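Local coordinates for DegV family protein (Thermus thermophilus, PDB 2DT8), which binds a fatty acid such as palmitic acid and a zinc ion, its wider cellular role remaining undefined, at residues Lys223-Tyr228 with Leu250-Ala255. Sequence-based numbering, arbitrary orientation.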
# COMPACT_ATOMS: atom_id res chain seq x y z
N LYS A 223 14.57 -17.18 -5.84
CA LYS A 223 15.58 -17.49 -4.83
C LYS A 223 15.64 -16.58 -3.61
O LYS A 223 16.36 -16.86 -2.65
CB LYS A 223 16.96 -17.52 -5.46
CG LYS A 223 17.19 -18.67 -6.38
CD LYS A 223 18.55 -18.53 -7.03
CE LYS A 223 19.16 -19.89 -7.22
NZ LYS A 223 20.48 -19.77 -7.90
N ARG A 224 15.08 -15.31 -3.86
CA ARG A 224 15.08 -14.30 -2.81
C ARG A 224 13.73 -13.60 -2.84
O ARG A 224 13.39 -12.94 -3.82
CB ARG A 224 16.17 -13.26 -3.05
CG ARG A 224 17.59 -13.82 -3.10
CD ARG A 224 18.57 -12.69 -3.37
NE ARG A 224 18.55 -11.69 -2.31
CZ ARG A 224 19.15 -10.50 -2.37
NH1 ARG A 224 19.84 -10.16 -3.45
NH2 ARG A 224 19.08 -9.67 -1.34
N ILE A 225 12.98 -13.73 -1.75
CA ILE A 225 11.67 -13.11 -1.67
C ILE A 225 11.61 -12.19 -0.47
O ILE A 225 12.12 -12.53 0.61
CB ILE A 225 10.56 -14.17 -1.52
CG1 ILE A 225 10.57 -15.11 -2.73
CG2 ILE A 225 9.21 -13.48 -1.34
CD1 ILE A 225 9.71 -16.35 -2.57
N ARG A 226 11.02 -11.01 -0.65
CA ARG A 226 10.83 -10.04 0.42
C ARG A 226 9.32 -9.88 0.57
O ARG A 226 8.61 -9.64 -0.41
CB ARG A 226 11.48 -8.70 0.08
CG ARG A 226 13.01 -8.75 0.07
CD ARG A 226 13.62 -7.47 -0.47
NE ARG A 226 15.07 -7.46 -0.29
CZ ARG A 226 15.88 -6.54 -0.81
NH1 ARG A 226 15.40 -5.56 -1.56
NH2 ARG A 226 17.19 -6.61 -0.57
N ALA A 227 8.84 -10.04 1.80
CA ALA A 227 7.42 -9.94 2.09
C ALA A 227 7.10 -8.80 3.06
O ALA A 227 7.87 -8.47 3.94
CB ALA A 227 6.92 -11.26 2.65
N TYR A 228 5.88 -8.26 2.86
CA TYR A 228 5.49 -7.14 3.69
C TYR A 228 4.05 -7.41 4.22
O TYR A 228 3.09 -7.47 3.47
CB TYR A 228 5.55 -5.85 2.83
CG TYR A 228 6.95 -5.67 2.36
CD1 TYR A 228 7.40 -6.37 1.24
CD2 TYR A 228 7.83 -4.83 3.05
CE1 TYR A 228 8.71 -6.22 0.81
CE2 TYR A 228 9.14 -4.69 2.62
CZ TYR A 228 9.58 -5.38 1.51
OH TYR A 228 10.89 -5.26 1.08
N LEU A 250 9.93 -21.54 1.97
CA LEU A 250 10.24 -20.67 0.83
C LEU A 250 11.34 -19.72 1.33
O LEU A 250 11.44 -19.47 2.53
CB LEU A 250 9.00 -19.90 0.38
CG LEU A 250 7.92 -20.81 -0.23
CD1 LEU A 250 6.71 -20.00 -0.63
CD2 LEU A 250 8.48 -21.55 -1.43
N PRO A 251 12.18 -19.20 0.42
CA PRO A 251 13.28 -18.30 0.79
C PRO A 251 12.90 -16.84 1.03
O PRO A 251 13.27 -15.95 0.27
CB PRO A 251 14.26 -18.46 -0.36
CG PRO A 251 13.34 -18.65 -1.54
CD PRO A 251 12.25 -19.56 -1.01
N VAL A 252 12.17 -16.59 2.11
CA VAL A 252 11.73 -15.24 2.48
C VAL A 252 12.79 -14.62 3.38
O VAL A 252 12.93 -14.99 4.55
CB VAL A 252 10.37 -15.30 3.21
CG1 VAL A 252 9.87 -13.90 3.53
CG2 VAL A 252 9.37 -16.03 2.34
N GLU A 253 13.49 -13.68 2.79
CA GLU A 253 14.56 -13.03 3.54
C GLU A 253 14.18 -11.78 4.34
O GLU A 253 14.94 -11.30 5.18
CB GLU A 253 15.73 -12.67 2.62
CG GLU A 253 15.38 -11.76 1.46
CD GLU A 253 16.62 -11.23 0.76
OE1 GLU A 253 17.56 -12.02 0.54
OE2 GLU A 253 16.66 -10.02 0.44
N GLU A 254 12.97 -11.30 4.03
CA GLU A 254 12.51 -10.12 4.73
C GLU A 254 11.06 -10.41 4.91
O GLU A 254 10.36 -10.93 4.06
CB GLU A 254 12.83 -8.94 3.85
CG GLU A 254 12.18 -7.67 4.39
CD GLU A 254 13.11 -6.84 5.25
OE1 GLU A 254 14.00 -7.42 5.92
OE2 GLU A 254 12.94 -5.60 5.26
N ALA A 255 10.63 -9.98 6.11
CA ALA A 255 9.22 -10.15 6.42
C ALA A 255 8.69 -9.03 7.42
O ALA A 255 8.35 -9.27 8.58
CB ALA A 255 8.91 -11.51 7.13
O HOH W 1 12.74 -4.35 2.90
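Glu253 OE2 is gripped by two arginines: Arg224 NH2 reaches its syn lone pair at 3.0 Å, and Arg226 NE its anti lone pair at 3.1 Å. Arg224 NE bonds Glu253 OE1 from above the carboxylate plane; with NH2 on OE2 it grips the group side-on, while the two flat groups stay 54° apart. Glu253 CG sits between its backbone N and carbonyl carbon (chi1 58°), and the otherwise extended chain carries the carboxylate over to the arginines of the other strand. Arg226 NH1 bonds Glu131 and the Tyr278 hydroxyl while NE serves Glu253; an alanine here would probably leave Glu253 with Arg224 as its one partner in this network and would remove the salt bridge to Glu131 and the bond to the Tyr278 hydroxyl. On the same side of the sheet, Arg226 CG packs on Glu254 CB at 3.8 Å, and a water links Glu254 OE2 to the Tyr228 hydroxyl. The strands themselves pair in parallel: Ile225 N bonds the carbonyl O of Pro251, the central residue of an inverse gamma turn, Glu253 N bonds Ile225 O at 2.8 Å, and Ala227 N bonds Glu254 O. On the other side of the sheet, Ala227 CB meets Val252 CG1 at 4.1 Å. The two segments hold the starts of neighbouring strands of a beta-alpha-beta unit, 225-231 and 252-259, connected through helix 236-247, on which Val252 and Ala255 pack. Ile225 rests on helix 204-219, Arg226 and Tyr228 face helix 120-135, and the antiparallel strand 273-279 flanks strand 225-231 on its other edge.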